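Local structure of neutral ceramidase (Pseudomonas aeruginosa, 2ZWS) at residues 41-46 against 226-231; 80-85 against 133-138; 119-124 against 551-556; 516-521 against 589-594. The protein catalyses the zinc-dependent cleavage of the N-acyl linkage of ceramides into sphingosine and free fatty acid, and also the reverse synthesis. All coordinates share one frame; numbering follows the deposited sequence. Where two conformers were deposited one is given.

Contact 1: 41-46 against 226-231; sequences WARAFV and HWEHDV
Arg43 on strand 41-49 and Glu228 on helix 218-231 have CA atoms 11.5 Å apart, the closest CA pair of the two segments, so two long side chains alone bridge the gap. They come from opposite directions, and each CB already points at the other segment. The Arg43 chain is stretched from CG to NE and that of Glu228 beyond CG (chi2 167°), which carries guanidinium and carboxylate to one another. The result is a bidentate, side-on salt bridge joining the mixed sheet to the helix: Arg43 NE donates to Glu228 OE1 at 2.8 Å, almost straight at 165°, while Arg43 NH2 donates to Glu228 OE2 at 3.0 Å. Both oxygens sit in or near the guanidinium plane. The two planes are nevertheless twisted 33° apart, and the nitrogens therefore meet the syn sides of the oxygens from outside the carboxylate plane. Arg43 NH1 pairs with Asp62, Glu228 OE2 with Lys11, and Glu228 OE1 also accepts from Ala239 N. Arg43 lies about 5 Å, side chain to side chain, from Asn60, inferred to bind substrate. With every guanidinium nitrogen engaged, its rotation is restricted, and the balance of two basic and two acidic side chains probably keeps all four ionised.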
# COMPACT_ATOMS: atom_id res chain seq x y z
N TRP A 41 5.11 -3.91 4.79
CA TRP A 41 4.42 -4.89 5.67
C TRP A 41 2.96 -5.02 5.30
O TRP A 41 2.32 -4.05 4.76
CB TRP A 41 4.51 -4.44 7.15
CG TRP A 41 5.95 -4.28 7.56
CD1 TRP A 41 6.72 -3.15 7.48
CD2 TRP A 41 6.80 -5.32 8.08
NE1 TRP A 41 8.01 -3.42 7.91
CE2 TRP A 41 8.09 -4.74 8.28
CE3 TRP A 41 6.61 -6.67 8.38
CZ2 TRP A 41 9.16 -5.48 8.78
CZ3 TRP A 41 7.68 -7.40 8.87
CH2 TRP A 41 8.94 -6.81 9.06
N ALA A 42 2.44 -6.23 5.52
CA ALA A 42 1.01 -6.46 5.58
C ALA A 42 0.63 -6.49 7.06
O ALA A 42 1.26 -7.18 7.86
CB ALA A 42 0.66 -7.80 4.96
N ARG A 43 -0.41 -5.74 7.40
CA ARG A 43 -0.89 -5.65 8.80
C ARG A 43 -2.32 -6.15 8.79
O ARG A 43 -3.19 -5.56 8.13
CB ARG A 43 -0.82 -4.18 9.26
CG ARG A 43 0.60 -3.69 9.55
CD ARG A 43 0.66 -2.19 9.88
NE ARG A 43 2.01 -1.76 10.27
CZ ARG A 43 2.94 -1.35 9.42
NH1 ARG A 43 2.66 -1.29 8.12
NH2 ARG A 43 4.16 -0.98 9.85
N ALA A 44 -2.55 -7.25 9.48
CA ALA A 44 -3.84 -7.96 9.45
C ALA A 44 -4.58 -7.81 10.75
O ALA A 44 -3.97 -7.91 11.85
CB ALA A 44 -3.63 -9.44 9.18
N PHE A 45 -5.89 -7.63 10.63
CA PHE A 45 -6.75 -7.40 11.80
C PHE A 45 -7.90 -8.38 11.66
O PHE A 45 -8.77 -8.21 10.80
CB PHE A 45 -7.30 -5.97 11.81
CG PHE A 45 -6.22 -4.93 11.89
CD1 PHE A 45 -5.45 -4.62 10.76
CD2 PHE A 45 -5.93 -4.30 13.11
CE1 PHE A 45 -4.44 -3.66 10.84
CE2 PHE A 45 -4.91 -3.33 13.19
CZ PHE A 45 -4.18 -3.01 12.05
N VAL A 46 -7.85 -9.42 12.47
CA VAL A 46 -8.93 -10.41 12.50
C VAL A 46 -9.90 -9.99 13.58
O VAL A 46 -9.46 -9.71 14.70
CB VAL A 46 -8.38 -11.84 12.84
CG1 VAL A 46 -9.51 -12.82 12.96
CG2 VAL A 46 -7.43 -12.30 11.75
N HIS A 226 6.22 4.92 13.33
CA HIS A 226 6.37 5.78 14.50
C HIS A 226 5.50 5.25 15.66
O HIS A 226 5.95 5.19 16.82
CB HIS A 226 6.00 7.22 14.13
CG HIS A 226 6.16 8.19 15.26
ND1 HIS A 226 7.40 8.53 15.77
CD2 HIS A 226 5.25 8.89 15.98
CE1 HIS A 226 7.24 9.40 16.76
NE2 HIS A 226 5.95 9.65 16.90
N TRP A 227 4.25 4.87 15.38
CA TRP A 227 3.39 4.35 16.46
C TRP A 227 3.92 3.05 17.05
O TRP A 227 4.00 2.90 18.28
CB TRP A 227 1.96 4.14 15.96
CG TRP A 227 0.90 4.27 17.04
CD1 TRP A 227 1.06 4.05 18.40
CD2 TRP A 227 -0.48 4.60 16.85
NE1 TRP A 227 -0.15 4.26 19.05
CE2 TRP A 227 -1.10 4.59 18.12
CE3 TRP A 227 -1.25 4.92 15.72
CZ2 TRP A 227 -2.46 4.90 18.29
CZ3 TRP A 227 -2.61 5.21 15.89
CH2 TRP A 227 -3.20 5.20 17.17
N GLU A 228 4.25 2.09 16.18
CA GLU A 228 4.68 0.76 16.62
C GLU A 228 6.05 0.76 17.31
O GLU A 228 6.24 0.06 18.32
CB GLU A 228 4.73 -0.19 15.43
CG GLU A 228 3.35 -0.45 14.83
CD GLU A 228 3.37 -1.14 13.47
OE1 GLU A 228 2.26 -1.58 13.04
OE2 GLU A 228 4.45 -1.24 12.83
N HIS A 229 6.98 1.53 16.75
CA HIS A 229 8.39 1.49 17.16
C HIS A 229 8.74 2.59 18.16
O HIS A 229 9.50 2.34 19.09
CB HIS A 229 9.28 1.60 15.93
CG HIS A 229 10.76 1.53 16.21
ND1 HIS A 229 11.51 2.66 16.46
CD2 HIS A 229 11.62 0.49 16.24
CE1 HIS A 229 12.77 2.32 16.65
NE2 HIS A 229 12.87 1.00 16.52
N ASP A 230 8.23 3.80 17.96
CA ASP A 230 8.67 4.94 18.80
C ASP A 230 7.69 5.25 19.94
O ASP A 230 8.10 5.83 20.95
CB ASP A 230 8.86 6.23 17.95
CG ASP A 230 9.86 6.07 16.79
OD1 ASP A 230 9.67 6.80 15.79
OD2 ASP A 230 10.82 5.25 16.89
N VAL A 231 6.40 4.93 19.77
CA VAL A 231 5.36 5.42 20.70
C VAL A 231 4.81 4.36 21.69
O VAL A 231 4.91 4.54 22.91
CB VAL A 231 4.22 6.13 19.90
CG1 VAL A 231 3.03 6.50 20.82
CG2 VAL A 231 4.76 7.35 19.20

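Contact 2: 80-85 against 133-138; sequences AKYPGV and SIERAQ
The ring of Tyr82 lies beneath the amide oxygen of Gln138, which stands over one face, off-centre, with OE1 3.3 Å from Tyr82 CZ. Amide and ring planes are 89° apart, so the amide meets the ring upright, by its oxygen, and is not stacked on it. Gln138 reaches this place because its CG is set between the backbone N and the carbonyl carbon (chi1 72°), with the rest of the chain extended. The opposite ring face is covered by Lys81 CG, 3.6 Å above the plane and likewise offset toward the rim. Tyr82 is thus sandwiched between its own neighbour in sequence and a residue of the other helix.

At the ring edge the contact turns polar. Glu135 OE2 accepts two bonds, from Lys81 NZ at 2.7 Å, a salt bridge, and from Tyr82 OH at 3.0 Å. Both donors approach from the same face of the carboxylate plane, the lysine on the syn side and the hydroxyl from 43° above the plane. Lys81 and Glu135 cross at about a right angle, and the extended lysine chain passes its CE 3.1 Å from Glu135 OE2.

Tyr82 is the first residue to leave helical geometry after helix 68-81, and Val85 N bonds back to Tyr82 O at 3.1 Å to close the following turn. Helix 68-81 joins the parallel neighbours 55-61 and 91-95; the contact therefore ties the C-terminal end of a beta-alpha-beta crossover helix to that of helix 120-138, which packs on the same mixed sheet.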
# COMPACT_ATOMS: atom_id res chain seq x y z
N ALA A 80 -7.02 -23.10 0.72
CA ALA A 80 -6.22 -24.33 0.76
C ALA A 80 -5.79 -24.68 2.18
O ALA A 80 -5.81 -25.86 2.56
CB ALA A 80 -5.00 -24.21 -0.13
N LYS A 81 -5.42 -23.67 2.96
CA LYS A 81 -4.79 -23.93 4.25
C LYS A 81 -5.81 -23.92 5.40
O LYS A 81 -5.64 -24.64 6.41
CB LYS A 81 -3.64 -22.97 4.49
CG LYS A 81 -2.63 -23.48 5.52
CD LYS A 81 -1.30 -22.79 5.36
CE LYS A 81 -0.42 -23.06 6.57
NZ LYS A 81 0.86 -22.31 6.50
N TYR A 82 -6.87 -23.13 5.22
CA TYR A 82 -7.89 -22.91 6.27
C TYR A 82 -9.31 -23.08 5.74
O TYR A 82 -10.09 -22.13 5.75
CB TYR A 82 -7.67 -21.53 6.94
CG TYR A 82 -6.25 -21.41 7.44
CD1 TYR A 82 -5.32 -20.62 6.76
CD2 TYR A 82 -5.82 -22.15 8.55
CE1 TYR A 82 -3.99 -20.55 7.19
CE2 TYR A 82 -4.50 -22.09 8.99
CZ TYR A 82 -3.59 -21.29 8.31
OH TYR A 82 -2.29 -21.24 8.75
N PRO A 83 -9.65 -24.30 5.28
CA PRO A 83 -10.92 -24.45 4.57
C PRO A 83 -12.11 -24.11 5.44
O PRO A 83 -12.15 -24.53 6.61
CB PRO A 83 -10.96 -25.93 4.16
CG PRO A 83 -9.92 -26.60 4.99
CD PRO A 83 -8.90 -25.57 5.36
N GLY A 84 -13.05 -23.36 4.89
CA GLY A 84 -14.26 -22.99 5.61
C GLY A 84 -14.11 -21.77 6.51
O GLY A 84 -15.10 -21.28 7.04
N VAL A 85 -12.88 -21.28 6.67
CA VAL A 85 -12.65 -20.16 7.57
C VAL A 85 -12.74 -18.82 6.84
O VAL A 85 -13.41 -17.88 7.31
CB VAL A 85 -11.27 -20.28 8.26
CG1 VAL A 85 -11.05 -19.12 9.19
CG2 VAL A 85 -11.14 -21.63 9.04
N SER A 133 0.65 -12.72 7.35
CA SER A 133 0.12 -11.72 8.32
C SER A 133 -1.20 -12.20 8.94
O SER A 133 -1.46 -12.01 10.15
CB SER A 133 -0.02 -10.33 7.68
OG SER A 133 -1.11 -10.28 6.80
N ILE A 134 -2.03 -12.88 8.13
CA ILE A 134 -3.31 -13.40 8.60
C ILE A 134 -3.09 -14.57 9.52
O ILE A 134 -3.73 -14.66 10.57
CB ILE A 134 -4.22 -13.78 7.40
CG1 ILE A 134 -4.60 -12.53 6.57
CG2 ILE A 134 -5.53 -14.47 7.83
CD1 ILE A 134 -5.21 -12.84 5.15
N GLU A 135 -2.15 -15.44 9.17
CA GLU A 135 -1.78 -16.57 10.03
C GLU A 135 -1.31 -16.08 11.39
O GLU A 135 -1.68 -16.66 12.44
CB GLU A 135 -0.68 -17.37 9.34
CG GLU A 135 -1.19 -18.09 8.14
CD GLU A 135 -0.10 -18.90 7.46
OE1 GLU A 135 1.09 -18.51 7.51
OE2 GLU A 135 -0.44 -19.93 6.85
N ARG A 136 -0.49 -15.03 11.39
CA ARG A 136 -0.01 -14.47 12.64
C ARG A 136 -1.13 -13.85 13.45
O ARG A 136 -1.21 -14.05 14.66
CB ARG A 136 1.12 -13.47 12.43
CG ARG A 136 2.34 -14.14 11.87
CD ARG A 136 3.42 -13.16 11.46
NE ARG A 136 4.70 -13.86 11.27
CZ ARG A 136 5.83 -13.27 10.90
NH1 ARG A 136 5.86 -11.96 10.64
NH2 ARG A 136 6.95 -13.98 10.78
N ALA A 137 -2.01 -13.11 12.78
CA ALA A 137 -3.14 -12.49 13.45
C ALA A 137 -4.07 -13.52 14.07
O ALA A 137 -4.46 -13.36 15.23
CB ALA A 137 -3.89 -11.56 12.50
N GLN A 138 -4.44 -14.55 13.32
CA GLN A 138 -5.37 -15.53 13.85
C GLN A 138 -4.78 -16.36 14.99
O GLN A 138 -5.55 -16.88 15.80
CB GLN A 138 -5.91 -16.41 12.75
CG GLN A 138 -4.88 -17.39 12.21
CD GLN A 138 -5.37 -18.17 11.02
OE1 GLN A 138 -4.73 -19.14 10.60
NE2 GLN A 138 -6.51 -17.77 10.47

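Contact 3: 119-124 against 551-556; sequences QEKTFN and NDLRTE
Lys121, in the first turn of helix 120-138, lies alongside Leu553 of the 551-556 loop, where Asp552 forms an Asx turn; the contact joins the ceramidase N-terminal region to a loop of its C-terminal beta-sandwich. Van der Waals packing carries most of it. The two side chains run alongside one another, antiparallel, with Lys121 CE 4.2 Å from Leu553 CG. Lys121 CE also lies 4.2 Å from Asn551 O. Leu553 CD1 rests against the helix backbone, 3.9 Å from Lys121 O, and the same side chain touches Ala125 further along the helix.

The one polar item across the contact is a distant charge pair. The lysine chain bends at its last torsion (chi4 78°), and Lys121 NZ lies 6.5 Å from Asp552 OD1, too far for a salt bridge; at most a weak long-range attraction is likely.

Hydrogen bonds shape the loop from within and behind. Asn551 ND2 bonds Asp515 through its side chain, and the carbonyl of Leu553 itself accepts from Arg39. Arg554 has a positive phi, and its backbone N donates to the anti lone pair of Asp552 OD1 at 2.8 Å with an N-H...O angle of 153°.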
# COMPACT_ATOMS: atom_id res chain seq x y z
N GLN A 119 6.75 -9.44 -12.46
CA GLN A 119 7.92 -9.78 -11.69
C GLN A 119 7.51 -10.82 -10.65
O GLN A 119 7.04 -10.50 -9.55
CB GLN A 119 8.53 -8.53 -11.03
CG GLN A 119 8.83 -7.37 -12.02
CD GLN A 119 9.57 -7.82 -13.30
OE1 GLN A 119 9.16 -7.48 -14.44
NE2 GLN A 119 10.67 -8.54 -13.13
N GLU A 120 7.70 -12.09 -11.00
CA GLU A 120 7.16 -13.17 -10.18
C GLU A 120 7.69 -13.19 -8.74
O GLU A 120 6.92 -13.48 -7.82
CB GLU A 120 7.32 -14.52 -10.88
CG GLU A 120 6.67 -15.71 -10.17
CD GLU A 120 6.48 -16.89 -11.11
OE1 GLU A 120 5.33 -17.38 -11.24
OE2 GLU A 120 7.49 -17.31 -11.72
N LYS A 121 8.96 -12.87 -8.51
CA LYS A 121 9.51 -12.95 -7.15
C LYS A 121 8.85 -11.92 -6.22
O LYS A 121 8.60 -12.19 -5.03
CB LYS A 121 11.03 -12.73 -7.18
CG LYS A 121 11.73 -13.22 -5.93
CD LYS A 121 13.25 -13.37 -6.15
CE LYS A 121 13.92 -14.06 -4.96
NZ LYS A 121 13.70 -15.54 -4.99
N THR A 122 8.61 -10.72 -6.74
CA THR A 122 7.95 -9.68 -5.95
C THR A 122 6.47 -10.04 -5.72
O THR A 122 5.97 -9.96 -4.55
CB THR A 122 8.11 -8.33 -6.66
OG1 THR A 122 9.48 -7.92 -6.59
CG2 THR A 122 7.20 -7.23 -6.08
N PHE A 123 5.81 -10.49 -6.78
CA PHE A 123 4.42 -10.97 -6.65
C PHE A 123 4.30 -12.05 -5.56
O PHE A 123 3.47 -11.97 -4.65
CB PHE A 123 3.89 -11.47 -8.00
CG PHE A 123 2.54 -12.12 -7.92
CD1 PHE A 123 2.44 -13.52 -7.77
CD2 PHE A 123 1.36 -11.36 -8.01
CE1 PHE A 123 1.17 -14.14 -7.67
CE2 PHE A 123 0.10 -11.98 -7.90
CZ PHE A 123 0.01 -13.36 -7.74
N ASN A 124 5.15 -13.06 -5.67
CA ASN A 124 5.07 -14.16 -4.73
C ASN A 124 5.33 -13.72 -3.29
O ASN A 124 4.69 -14.24 -2.36
CB ASN A 124 6.06 -15.27 -5.10
CG ASN A 124 5.71 -16.04 -6.38
OD1 ASN A 124 6.58 -16.73 -6.97
ND2 ASN A 124 4.46 -16.03 -6.77
N ASN A 551 18.72 -12.08 -5.48
CA ASN A 551 18.98 -13.50 -5.15
C ASN A 551 18.16 -14.01 -3.97
O ASN A 551 17.80 -15.18 -3.93
CB ASN A 551 20.46 -13.72 -4.83
CG ASN A 551 21.35 -13.59 -6.04
OD1 ASN A 551 21.00 -13.98 -7.17
ND2 ASN A 551 22.52 -13.02 -5.81
N ASP A 552 17.86 -13.13 -3.01
CA ASP A 552 17.09 -13.50 -1.82
C ASP A 552 16.52 -12.21 -1.21
O ASP A 552 17.28 -11.29 -0.90
CB ASP A 552 17.96 -14.26 -0.81
CG ASP A 552 17.16 -14.96 0.27
OD1 ASP A 552 16.27 -14.33 0.90
OD2 ASP A 552 17.39 -16.18 0.48
N LEU A 553 15.21 -12.14 -1.03
CA LEU A 553 14.56 -10.93 -0.47
C LEU A 553 14.83 -10.73 1.00
O LEU A 553 14.52 -9.67 1.57
CB LEU A 553 13.05 -11.03 -0.64
CG LEU A 553 12.60 -11.34 -2.06
CD1 LEU A 553 11.08 -11.34 -2.14
CD2 LEU A 553 13.14 -10.35 -2.99
N ARG A 554 15.36 -11.78 1.62
CA ARG A 554 15.63 -11.78 3.06
C ARG A 554 14.36 -11.46 3.88
O ARG A 554 14.37 -10.67 4.81
CB ARG A 554 16.82 -10.87 3.39
CG ARG A 554 18.09 -11.34 2.65
CD ARG A 554 19.38 -10.90 3.30
NE ARG A 554 19.62 -11.55 4.60
CZ ARG A 554 20.10 -12.78 4.75
NH1 ARG A 554 20.27 -13.25 5.98
NH2 ARG A 554 20.38 -13.53 3.69
N THR A 555 13.28 -12.10 3.45
CA THR A 555 11.96 -11.94 4.02
C THR A 555 12.02 -12.32 5.52
O THR A 555 12.55 -13.41 5.88
CB THR A 555 11.00 -12.84 3.23
OG1 THR A 555 10.99 -12.46 1.84
CG2 THR A 555 9.58 -12.82 3.82
N GLU A 556 11.49 -11.44 6.37
CA GLU A 556 11.48 -11.60 7.84
C GLU A 556 12.88 -11.57 8.44
O GLU A 556 13.08 -11.87 9.63
CB GLU A 556 10.73 -12.87 8.29
CG GLU A 556 9.26 -12.94 7.80
CD GLU A 556 8.32 -11.90 8.43
OE1 GLU A 556 8.61 -11.34 9.51
OE2 GLU A 556 7.23 -11.72 7.89

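Contact 4: 516-521 against 589-594; sequences DPYIGK and ERVGIS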
# COMPACT_ATOMS: atom_id res chain seq x y z
N ASP A 516 30.21 -11.92 -8.69
CA ASP A 516 31.59 -12.15 -8.32
C ASP A 516 31.98 -11.10 -7.29
O ASP A 516 31.45 -9.98 -7.34
CB ASP A 516 32.49 -11.99 -9.54
CG ASP A 516 32.28 -13.09 -10.56
OD1 ASP A 516 31.78 -12.77 -11.66
OD2 ASP A 516 32.61 -14.26 -10.26
N PRO A 517 32.92 -11.44 -6.39
CA PRO A 517 33.42 -10.42 -5.48
C PRO A 517 34.29 -9.42 -6.23
O PRO A 517 34.64 -9.65 -7.41
CB PRO A 517 34.27 -11.21 -4.47
CG PRO A 517 34.18 -12.66 -4.87
CD PRO A 517 33.59 -12.74 -6.22
N TYR A 518 34.61 -8.30 -5.59
CA TYR A 518 35.61 -7.38 -6.14
C TYR A 518 36.88 -8.20 -6.36
O TYR A 518 37.21 -9.06 -5.55
CB TYR A 518 35.94 -6.29 -5.14
CG TYR A 518 35.03 -5.08 -5.07
CD1 TYR A 518 35.58 -3.81 -4.96
CD2 TYR A 518 33.63 -5.20 -5.05
CE1 TYR A 518 34.79 -2.68 -4.85
CE2 TYR A 518 32.82 -4.07 -4.94
CZ TYR A 518 33.40 -2.82 -4.84
OH TYR A 518 32.64 -1.69 -4.73
N ILE A 519 37.58 -7.87 -7.44
CA ILE A 519 38.89 -8.44 -7.73
C ILE A 519 39.79 -8.32 -6.50
O ILE A 519 39.90 -7.24 -5.87
CB ILE A 519 39.49 -7.75 -8.98
CG1 ILE A 519 38.66 -8.11 -10.22
CG2 ILE A 519 40.95 -8.14 -9.19
CD1 ILE A 519 38.58 -9.61 -10.50
N GLY A 520 40.37 -9.45 -6.12
CA GLY A 520 41.23 -9.53 -4.96
C GLY A 520 40.55 -9.53 -3.62
O GLY A 520 41.21 -9.43 -2.59
N LYS A 521 39.22 -9.63 -3.60
CA LYS A 521 38.48 -9.61 -2.34
C LYS A 521 37.51 -10.78 -2.24
O LYS A 521 37.39 -11.59 -3.18
CB LYS A 521 37.74 -8.26 -2.18
CG LYS A 521 38.63 -7.04 -2.30
CD LYS A 521 37.93 -5.75 -1.88
CE LYS A 521 38.67 -4.52 -2.40
NZ LYS A 521 40.02 -4.38 -1.81
N GLU A 589 24.66 -1.20 -5.32
CA GLU A 589 25.01 -0.74 -6.65
C GLU A 589 25.98 -1.66 -7.34
O GLU A 589 26.83 -2.29 -6.72
CB GLU A 589 25.52 0.70 -6.65
CG GLU A 589 26.94 0.90 -6.25
CD GLU A 589 27.36 2.36 -6.30
OE1 GLU A 589 28.30 2.67 -7.05
OE2 GLU A 589 26.73 3.18 -5.60
N ARG A 590 25.76 -1.76 -8.65
CA ARG A 590 26.59 -2.57 -9.54
C ARG A 590 27.99 -1.96 -9.62
O ARG A 590 28.15 -0.74 -9.72
CB ARG A 590 25.94 -2.54 -10.93
CG ARG A 590 26.77 -3.20 -12.03
CD ARG A 590 27.05 -4.67 -11.71
NE ARG A 590 25.84 -5.49 -11.80
CZ ARG A 590 25.67 -6.67 -11.19
NH1 ARG A 590 24.54 -7.35 -11.37
NH2 ARG A 590 26.62 -7.17 -10.38
N VAL A 591 28.99 -2.83 -9.56
CA VAL A 591 30.39 -2.41 -9.73
C VAL A 591 31.00 -3.28 -10.82
O VAL A 591 31.03 -4.50 -10.71
CB VAL A 591 31.18 -2.52 -8.40
CG1 VAL A 591 32.68 -2.19 -8.64
CG2 VAL A 591 30.57 -1.60 -7.29
N GLY A 592 31.43 -2.63 -11.90
CA GLY A 592 31.92 -3.36 -13.08
C GLY A 592 30.83 -4.24 -13.66
O GLY A 592 29.66 -3.88 -13.64
N ILE A 593 31.21 -5.42 -14.17
CA ILE A 593 30.25 -6.33 -14.80
C ILE A 593 29.41 -7.15 -13.83
O ILE A 593 28.21 -7.26 -14.00
CB ILE A 593 30.96 -7.26 -15.86
CG1 ILE A 593 31.68 -6.41 -16.91
CG2 ILE A 593 29.96 -8.24 -16.49
CD1 ILE A 593 30.77 -5.44 -17.71
N SER A 594 30.05 -7.73 -12.81
CA SER A 594 29.37 -8.73 -11.99
C SER A 594 29.58 -8.55 -10.50
O SER A 594 29.10 -9.35 -9.71
CB SER A 594 29.77 -10.16 -12.39
OG SER A 594 31.16 -10.31 -12.22
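Asp516 and Ser594 clip a loop to the connection of a beta hairpin, that between the antiparallel strands 584-591 and 595-603 of the C-terminal domain, whose two sheets fit a beta-sandwich. Their CA atoms are 5.5 Å apart, and two hydrogen bonds of opposite direction join them. Ser594 OG donates to Asp516 OD1 at 2.6 Å, using the anti lone pair of the carboxylate oxygen. The backbone returns the bond: Asp516 N reaches Ser594 O at 3.0 Å and 167°, although the donor stands 50° above the carbonyl plane. A chi1 of 60° sets the serine OG between backbone N and carbonyl carbon, where it meets Asp516 OD1; the carbonyl serves the same residue separately.

Beside this clip the contact is van der Waals packing, with the hydroxyl oxygen nearest. The phenol end of Tyr518 lies across Val591 at about a right angle and touches both methyl branches, Tyr518 OH coming within 3.3 Å of Val591 CG2 and Tyr518 CZ within 3.9 Å of Val591 CG1. The approach of CG1 to the ring is oblique.

In the next shell, Tyr518 also rests on Ala595, Lys597, Val545 and Leu527, so the aromatic side chain lies over several neighbouring strands of one sheet. Arg590 folds back on the hairpin connection: its NH2 bonds Ala595 O, and Ile593 O lies over one face of its guanidinium. On the loop side, Tyr518 opens a type II turn with Gly520 at positive phi, closed by Lys521 N donating to Tyr518 O at 2.9 Å.

Contacts 1 and 2 lie wholly in the N-terminal ceramidase region, their centres 19 Å apart. They meet where Ser133 and Ala137 of helix 120-138 pack on strand 41-49, and along the chain both segments of contact 2 fall between those of contact 1. Contact 3 shares that helix with contact 2, their centres 21 Å apart, and reaches the C-terminal region; a salt bridge from Arg136 NH1 to Glu556 OE1, 3.0 Å long, couples the two. Contact 4, entirely C-terminal, sits at the surface, its centre about 38 Å from that of contact 1 and 23 Å from that of contact 3. Helix 120-138 thus links sheet, crossover helix and C-terminal domain, while contact 4 belongs to the outlying sandwich.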